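Local coordinates for major pilin backbone protein T-antigen, T13 (Streptococcus pyogenes, PDB 6BBT), which probably forms the shaft of the pilus as its repeating backbone subunit, and is a T-antigen used in serotyping, at residues Thr7-Tyr19 against Ala75-Val87. Residues are numbered along the deposited sequence; the frame is centred on the assembly and turned at random.
Sequences TGKTLPITKSMIY and AKNKTSNFNFETV
Leu11, Ile13 and Lys15 pair with Phe82, Ser80 and Lys78 as antiparallel neighbours, their strand axes at 154° and each pair closed by two backbone hydrogen bonds. One further bond continues the ladder at each end, Phe84 N to Lys9 O and Met17 N to Lys76 O. On the inner face, Ile13 CD1 reaches the edge of the Phe82 ring, 3.8 Å from CE2. Leu11 runs beside Phe82 in the same direction, with its CD2 3.9 Å from Phe82 CD2. Leu11 CB meets the edge of the Phe84 ring. Ile35 of strand 29-37 packs on both phenylalanines from the opposing sheet. These side chains form part of the core of a pilin beta-sandwich domain, which carries an internal isopeptide bond. Lys15 is the lysine of that bond: with CG anti to the backbone N (chi1 175°) and a bend at chi2, the chain runs inward to a covalent link from NZ to Asn152 CG. Asn152 belongs to strand 148-166, which flanks strand 10-17 in parallel, and Lys15 NZ also hydrogen-bonds Glu101. The other face carries Thr10, Pro12, Thr14 and Ser16. There Ser16 OG donates to Asn77 OD1 at 2.8 Å, from well above the amide carbonyl plane. Near Tyr19, the Lys76 chain is extended beyond CG, and Lys76 NZ reaches Tyr19 O at 3.2 Å. A water joins the same NZ to Tyr19 N, and Glu73 forms a salt bridge with Lys76 NZ. At the far end the aliphatic part of Lys9 crosses the Glu85 carboxylate; the charged atoms, Lys9 NZ and Glu85 OE1, stay 4.5 Å apart, too far for a salt bridge. Asn83 OD1 accepts from Glu85 N in an Asx turn.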
ATOM      1  N   THR A   7     -21.358   5.618 -23.292  1.00 49.00           N
ATOM      2  CA  THR A   7     -22.773   5.616 -23.635  1.00 48.32           C
ATOM      3  C   THR A   7     -23.468   4.712 -22.630  1.00 46.83           C
ATOM      4  O   THR A   7     -23.276   3.500 -22.642  1.00 48.52           O
ATOM      5  CB  THR A   7     -23.004   5.116 -25.074  1.00 48.92           C
ATOM      6  OG1 THR A   7     -22.154   5.846 -25.967  1.00 46.25           O
ATOM      7  CG2 THR A   7     -24.458   5.316 -25.492  1.00 48.38           C
ATOM      8  N   GLY A   8     -24.255   5.309 -21.744  1.00 45.48           N
ATOM      9  CA  GLY A   8     -24.852   4.574 -20.640  1.00 44.34           C
ATOM     10  C   GLY A   8     -25.037   5.432 -19.410  1.00 44.47           C
ATOM     11  O   GLY A   8     -25.070   6.664 -19.492  1.00 44.80           O
ATOM     12  N   LYS A   9     -25.157   4.753 -18.272  1.00 43.08           N
ATOM     13  CA  LYS A   9     -25.528   5.368 -17.008  1.00 44.28           C
ATOM     14  C   LYS A   9     -24.486   5.200 -15.903  1.00 40.31           C
ATOM     15  O   LYS A   9     -24.739   5.594 -14.759  1.00 38.15           O
ATOM     16  CB  LYS A   9     -26.847   4.762 -16.532  1.00 47.51           C
ATOM     17  CG  LYS A   9     -27.876   4.614 -17.636  1.00 50.75           C
ATOM     18  CD  LYS A   9     -29.256   4.334 -17.068  1.00 53.77           C
ATOM     19  CE  LYS A   9     -30.324   4.473 -18.142  1.00 55.05           C
ATOM     20  NZ  LYS A   9     -30.057   3.597 -19.318  1.00 53.89           N
ATOM     21  N   THR A  10     -23.329   4.626 -16.236  1.00 39.39           N
ATOM     22  CA  THR A  10     -22.301   4.319 -15.241  1.00 36.85           C
ATOM     23  C   THR A  10     -20.979   4.947 -15.624  1.00 33.27           C
ATOM     24  O   THR A  10     -20.670   5.119 -16.804  1.00 32.90           O
ATOM     25  CB  THR A  10     -22.082   2.809 -15.095  1.00 37.26           C
ATOM     26  OG1 THR A  10     -21.643   2.276 -16.343  1.00 40.15           O
ATOM     27  CG2 THR A  10     -23.358   2.125 -14.667  1.00 37.33           C
ATOM     28  N   LEU A  11     -20.202   5.286 -14.602  1.00 29.54           N
ATOM     29  CA  LEU A  11     -18.872   5.813 -14.785  1.00 28.16           C
ATOM     30  C   LEU A  11     -17.885   4.736 -14.329  1.00 26.38           C
ATOM     31  O   LEU A  11     -17.830   4.441 -13.152  1.00 24.69           O
ATOM     32  CB  LEU A  11     -18.717   7.057 -13.937  1.00 28.52           C
ATOM     33  CG  LEU A  11     -17.332   7.676 -13.834  1.00 28.06           C
ATOM     34  CD1 LEU A  11     -16.875   8.202 -15.184  1.00 28.84           C
ATOM     35  CD2 LEU A  11     -17.383   8.774 -12.790  1.00 28.60           C
ATOM     36  N   PRO A  12     -17.122   4.141 -15.254  1.00 26.65           N
ATOM     37  CA  PRO A  12     -16.059   3.219 -14.813  1.00 25.76           C
ATOM     38  C   PRO A  12     -14.888   3.925 -14.121  1.00 24.32           C
ATOM     39  O   PRO A  12     -14.561   5.061 -14.461  1.00 24.04           O
ATOM     40  CB  PRO A  12     -15.604   2.537 -16.110  1.00 27.10           C
ATOM     41  CG  PRO A  12     -16.142   3.356 -17.222  1.00 27.90           C
ATOM     42  CD  PRO A  12     -17.343   4.087 -16.710  1.00 27.38           C
ATOM     43  N   ILE A  13     -14.298   3.248 -13.138  1.00 22.65           N
ATOM     44  CA  ILE A  13     -13.078   3.681 -12.464  1.00 22.34           C
ATOM     45  C   ILE A  13     -12.058   2.538 -12.567  1.00 21.90           C
ATOM     46  O   ILE A  13     -12.400   1.368 -12.328  1.00 21.00           O
ATOM     47  CB  ILE A  13     -13.292   3.971 -10.954  1.00 22.54           C
ATOM     48  CG1 ILE A  13     -14.477   4.917 -10.693  1.00 23.04           C
ATOM     49  CG2 ILE A  13     -12.010   4.520 -10.328  1.00 23.06           C
ATOM     50  CD1 ILE A  13     -14.321   6.322 -11.257  1.00 23.63           C
ATOM     51  N   THR A  14     -10.824   2.868 -12.929  1.00 20.51           N
ATOM     52  CA  THR A  14      -9.733   1.907 -12.923  1.00 20.68           C
ATOM     53  C   THR A  14      -8.738   2.323 -11.861  1.00 19.54           C
ATOM     54  O   THR A  14      -8.424   3.494 -11.718  1.00 19.34           O
ATOM     55  CB  THR A  14      -9.041   1.825 -14.294  1.00 22.15           C
ATOM     56  OG1 THR A  14      -9.948   1.247 -15.230  1.00 23.50           O
ATOM     57  CG2 THR A  14      -7.769   0.914 -14.250  1.00 24.22           C
ATOM     58  N   LYS A  15      -8.260   1.348 -11.107  1.00 18.56           N
ATOM     59  CA  LYS A  15      -7.189   1.556 -10.165  1.00 18.07           C
ATOM     60  C   LYS A  15      -6.034   0.693 -10.605  1.00 17.89           C
ATOM     61  O   LYS A  15      -6.213  -0.499 -10.802  1.00 18.47           O
ATOM     62  CB  LYS A  15      -7.630   1.135  -8.770  1.00 17.39           C
ATOM     63  CG  LYS A  15      -6.542   1.203  -7.717  1.00 16.98           C
ATOM     64  CD  LYS A  15      -5.994   2.605  -7.521  1.00 16.70           C
ATOM     65  CE  LYS A  15      -4.891   2.631  -6.476  1.00 16.25           C
ATOM     66  NZ  LYS A  15      -4.394   3.995  -6.163  1.00 15.37           N
ATOM     67  N   SER A  16      -4.863   1.291 -10.743  1.00 18.40           N
ATOM     68  CA  SER A  16      -3.634   0.547 -11.000  1.00 19.49           C
ATOM     69  C   SER A  16      -2.699   0.747  -9.828  1.00 18.38           C
ATOM     70  O   SER A  16      -2.440   1.879  -9.421  1.00 17.13           O
ATOM     71  CB  SER A  16      -2.960   1.020 -12.281  1.00 21.12           C
ATOM     72  OG  SER A  16      -3.823   0.795 -13.383  1.00 25.00           O
ATOM     73  N   MET A  17      -2.231  -0.359  -9.258  1.00 17.64           N
ATOM     74  CA  MET A  17      -1.171  -0.317  -8.267  1.00 18.60           C
ATOM     75  C   MET A  17       0.126  -0.618  -9.014  1.00 18.99           C
ATOM     76  O   MET A  17       0.191  -1.607  -9.738  1.00 20.28           O
ATOM     77  CB  MET A  17      -1.389  -1.371  -7.179  1.00 19.69           C
ATOM     78  CG  MET A  17      -0.326  -1.358  -6.092  1.00 19.05           C
ATOM     79  SD  MET A  17      -0.528   0.063  -5.011  1.00 19.06           S
ATOM     80  CE  MET A  17      -1.361  -0.683  -3.595  1.00 20.53           C
ATOM     81  N   ILE A  18       1.131   0.233  -8.845  1.00 17.88           N
ATOM     82  CA  ILE A  18       2.447  -0.001  -9.425  1.00 18.91           C
ATOM     83  C   ILE A  18       3.006  -1.236  -8.699  1.00 18.77           C
ATOM     84  O   ILE A  18       3.147  -1.229  -7.472  1.00 18.73           O
ATOM     85  CB  ILE A  18       3.393   1.203  -9.247  1.00 19.64           C
ATOM     86  CG1 ILE A  18       2.843   2.458  -9.963  1.00 20.69           C
ATOM     87  CG2 ILE A  18       4.821   0.881  -9.716  1.00 19.85           C
ATOM     88  CD1 ILE A  18       2.545   2.276 -11.442  1.00 22.16           C
ATOM     89  N   TYR A  19       3.243  -2.296  -9.465  1.00 17.48           N
ATOM     90  CA  TYR A  19       3.689  -3.568  -8.920  1.00 17.50           C
ATOM     91  C   TYR A  19       4.446  -4.354  -9.987  1.00 16.97           C
ATOM     92  O   TYR A  19       3.856  -4.781 -10.972  1.00 16.29           O
ATOM     93  CB  TYR A  19       2.490  -4.378  -8.458  1.00 16.66           C
ATOM     94  CG  TYR A  19       2.845  -5.614  -7.675  1.00 16.52           C
ATOM     95  CD1 TYR A  19       2.996  -5.578  -6.273  1.00 16.26           C
ATOM     96  CD2 TYR A  19       3.035  -6.831  -8.325  1.00 15.91           C
ATOM     97  CE1 TYR A  19       3.339  -6.740  -5.564  1.00 16.40           C
ATOM     98  CE2 TYR A  19       3.356  -7.973  -7.621  1.00 16.41           C
ATOM     99  CZ  TYR A  19       3.504  -7.938  -6.253  1.00 15.89           C
ATOM    100  OH  TYR A  19       3.841  -9.118  -5.617  1.00 16.15           O
ATOM    101  N   ALA A  75      -2.843  -9.200 -10.860  1.00 28.57           N
ATOM    102  CA  ALA A  75      -4.032  -8.695 -10.182  1.00 26.17           C
ATOM    103  C   ALA A  75      -3.832  -7.263  -9.672  1.00 24.49           C
ATOM    104  O   ALA A  75      -4.518  -6.812  -8.756  1.00 24.03           O
ATOM    105  CB  ALA A  75      -4.416  -9.633  -9.051  1.00 26.43           C
ATOM    106  N   LYS A  76      -2.895  -6.550 -10.272  1.00 22.89           N
ATOM    107  CA  LYS A  76      -2.532  -5.221  -9.783  1.00 22.89           C
ATOM    108  C   LYS A  76      -3.528  -4.144 -10.209  1.00 20.81           C
ATOM    109  O   LYS A  76      -3.541  -3.091  -9.617  1.00 19.02           O
ATOM    110  CB  LYS A  76      -1.112  -4.832 -10.192  1.00 22.79           C
ATOM    111  CG  LYS A  76      -0.871  -4.720 -11.681  1.00 24.55           C
ATOM    112  CD  LYS A  76       0.598  -4.482 -11.957  1.00 25.96           C
ATOM    113  CE  LYS A  76       0.861  -4.320 -13.445  1.00 28.25           C
ATOM    114  NZ  LYS A  76       2.323  -4.088 -13.667  1.00 29.87           N
ATOM    115  N   ASN A  77      -4.327  -4.406 -11.243  1.00 20.74           N
ATOM    116  CA  ASN A  77      -5.320  -3.450 -11.720  1.00 21.93           C
ATOM    117  C   ASN A  77      -6.701  -3.909 -11.316  1.00 22.00           C
ATOM    118  O   ASN A  77      -7.019  -5.079 -11.474  1.00 23.15           O
ATOM    119  CB  ASN A  77      -5.231  -3.293 -13.238  1.00 22.24           C
ATOM    120  CG  ASN A  77      -3.866  -2.817 -13.685  1.00 23.85           C
ATOM    121  OD1 ASN A  77      -3.275  -1.934 -13.075  1.00 25.17           O
ATOM    122  ND2 ASN A  77      -3.333  -3.434 -14.728  1.00 25.36           N
ATOM    123  N   LYS A  78      -7.499  -2.995 -10.760  1.00 20.42           N
ATOM    124  CA  LYS A  78      -8.844  -3.297 -10.305  1.00 20.65           C
ATOM    125  C   LYS A  78      -9.801  -2.297 -10.950  1.00 20.28           C
ATOM    126  O   LYS A  78      -9.382  -1.230 -11.390  1.00 18.90           O
ATOM    127  CB  LYS A  78      -8.988  -3.123  -8.804  1.00 21.35           C
ATOM    128  CG  LYS A  78      -7.996  -3.831  -7.938  1.00 22.66           C
ATOM    129  CD  LYS A  78      -8.305  -5.284  -7.791  1.00 22.80           C
ATOM    130  CE  LYS A  78      -7.207  -5.902  -6.963  1.00 23.81           C
ATOM    131  NZ  LYS A  78      -7.503  -7.290  -6.592  1.00 24.31           N
ATOM    132  N   THR A  79     -11.079  -2.641 -10.970  1.00 20.61           N
ATOM    133  CA  THR A  79     -12.107  -1.748 -11.506  1.00 22.51           C
ATOM    134  C   THR A  79     -13.286  -1.627 -10.573  1.00 22.24           C
ATOM    135  O   THR A  79     -13.623  -2.557  -9.849  1.00 23.23           O
ATOM    136  CB  THR A  79     -12.603  -2.222 -12.885  1.00 24.27           C
ATOM    137  OG1 THR A  79     -13.289  -3.470 -12.735  1.00 28.25           O
ATOM    138  CG2 THR A  79     -11.443  -2.400 -13.841  1.00 24.22           C
ATOM    139  N   SER A  80     -13.897  -0.453 -10.571  1.00 22.19           N
ATOM    140  CA  SER A  80     -15.169  -0.240  -9.909  1.00 22.70           C
ATOM    141  C   SER A  80     -15.983   0.713 -10.779  1.00 24.01           C
ATOM    142  O   SER A  80     -15.617   0.988 -11.938  1.00 24.48           O
ATOM    143  CB  SER A  80     -14.949   0.341  -8.503  1.00 22.10           C
ATOM    144  OG  SER A  80     -16.158   0.302  -7.761  1.00 21.47           O
ATOM    145  N   ASN A  81     -17.083   1.221 -10.247  1.00 26.39           N
ATOM    146  CA  ASN A  81     -17.845   2.232 -10.976  1.00 28.18           C
ATOM    147  C   ASN A  81     -18.712   3.066 -10.058  1.00 26.59           C
ATOM    148  O   ASN A  81     -18.895   2.742  -8.895  1.00 25.84           O
ATOM    149  CB  ASN A  81     -18.692   1.574 -12.080  1.00 30.19           C
ATOM    150  CG  ASN A  81     -19.785   0.693 -11.526  1.00 33.25           C
ATOM    151  OD1 ASN A  81     -20.841   1.174 -11.124  1.00 35.47           O
ATOM    152  ND2 ASN A  81     -19.537  -0.605 -11.495  1.00 38.20           N
ATOM    153  N   PHE A  82     -19.213   4.168 -10.596  1.00 25.69           N
ATOM    154  CA  PHE A  82     -20.320   4.883  -9.994  1.00 24.73           C
ATOM    155  C   PHE A  82     -21.518   4.677 -10.892  1.00 26.78           C
ATOM    156  O   PHE A  82     -21.388   4.591 -12.115  1.00 27.16           O
ATOM    157  CB  PHE A  82     -20.004   6.354  -9.891  1.00 23.87           C
ATOM    158  CG  PHE A  82     -18.935   6.670  -8.911  1.00 23.20           C
ATOM    159  CD1 PHE A  82     -19.220   6.731  -7.553  1.00 23.13           C
ATOM    160  CD2 PHE A  82     -17.648   6.946  -9.343  1.00 22.88           C
ATOM    161  CE1 PHE A  82     -18.234   7.061  -6.645  1.00 23.13           C
ATOM    162  CE2 PHE A  82     -16.658   7.275  -8.444  1.00 23.26           C
ATOM    163  CZ  PHE A  82     -16.951   7.333  -7.093  1.00 23.39           C
ATOM    164  N   ASN A  83     -22.691   4.603 -10.281  1.00 29.91           N
ATOM    165  CA  ASN A  83     -23.892   4.319 -11.018  1.00 31.14           C
ATOM    166  C   ASN A  83     -24.870   5.479 -10.910  1.00 32.03           C
ATOM    167  O   ASN A  83     -25.359   5.782  -9.820  1.00 32.04           O
ATOM    168  CB  ASN A  83     -24.505   3.038 -10.496  1.00 33.04           C
ATOM    169  CG  ASN A  83     -25.702   2.608 -11.300  1.00 34.92           C
ATOM    170  OD1 ASN A  83     -25.926   3.087 -12.414  1.00 34.68           O
ATOM    171  ND2 ASN A  83     -26.492   1.713 -10.730  1.00 37.94           N
ATOM    172  N   PHE A  84     -25.135   6.122 -12.048  1.00 32.97           N
ATOM    173  CA  PHE A  84     -26.074   7.242 -12.116  1.00 35.12           C
ATOM    174  C   PHE A  84     -27.520   6.821 -12.416  1.00 39.34           C
ATOM    175  O   PHE A  84     -28.434   7.635 -12.246  1.00 40.98           O
ATOM    176  CB  PHE A  84     -25.592   8.283 -13.133  1.00 33.29           C
ATOM    177  CG  PHE A  84     -24.272   8.896 -12.771  1.00 31.88           C
ATOM    178  CD1 PHE A  84     -24.197   9.852 -11.767  1.00 30.25           C
ATOM    179  CD2 PHE A  84     -23.104   8.503 -13.415  1.00 31.79           C
ATOM    180  CE1 PHE A  84     -22.982  10.412 -11.412  1.00 30.21           C
ATOM    181  CE2 PHE A  84     -21.891   9.062 -13.068  1.00 31.32           C
ATOM    182  CZ  PHE A  84     -21.826  10.014 -12.065  1.00 30.72           C
ATOM    183  N   GLU A  85     -27.723   5.569 -12.847  1.00 43.74           N
ATOM    184  CA  GLU A  85     -29.065   4.978 -13.017  1.00 48.99           C
ATOM    185  C   GLU A  85     -29.995   5.232 -11.836  1.00 47.71           C
ATOM    186  O   GLU A  85     -31.190   5.439 -12.033  1.00 50.13           O
ATOM    187  CB  GLU A  85     -28.949   3.457 -13.232  1.00 54.73           C
ATOM    188  CG  GLU A  85     -30.249   2.652 -13.295  1.00 59.94           C
ATOM    189  CD  GLU A  85     -31.026   2.880 -14.575  1.00 65.99           C
ATOM    190  OE1 GLU A  85     -31.239   1.900 -15.323  1.00 73.61           O
ATOM    191  OE2 GLU A  85     -31.419   4.035 -14.851  1.00 70.54           O
ATOM    192  N   THR A  86     -29.442   5.208 -10.623  1.00 43.95           N
ATOM    193  CA  THR A  86     -30.222   5.300  -9.390  1.00 41.79           C
ATOM    194  C   THR A  86     -30.614   6.723  -8.970  1.00 41.23           C
ATOM    195  O   THR A  86     -31.300   6.892  -7.971  1.00 41.06           O
ATOM    196  CB  THR A  86     -29.456   4.634  -8.213  1.00 41.95           C
ATOM    197  OG1 THR A  86     -28.270   5.377  -7.913  1.00 40.28           O
ATOM    198  CG2 THR A  86     -29.078   3.181  -8.548  1.00 40.34           C
ATOM    199  N   VAL A  87     -30.189   7.742  -9.713  1.00 41.22           N
ATOM    200  CA  VAL A  87     -30.356   9.126  -9.291  1.00 42.48           C
ATOM    201  C   VAL A  87     -31.659   9.729  -9.847  1.00 45.11           C
ATOM    202  O   VAL A  87     -32.022   9.464 -10.996  1.00 44.63           O
ATOM    203  CB  VAL A  87     -29.149   9.973  -9.759  1.00 43.85           C
ATOM    204  CG1 VAL A  87     -29.265  11.429  -9.295  1.00 43.46           C
ATOM    205  CG2 VAL A  87     -27.847   9.346  -9.253  1.00 43.69           C
TER
HETATM  206  O   HOH W   1       3.268  -1.539 -12.488  1.00 20.46           O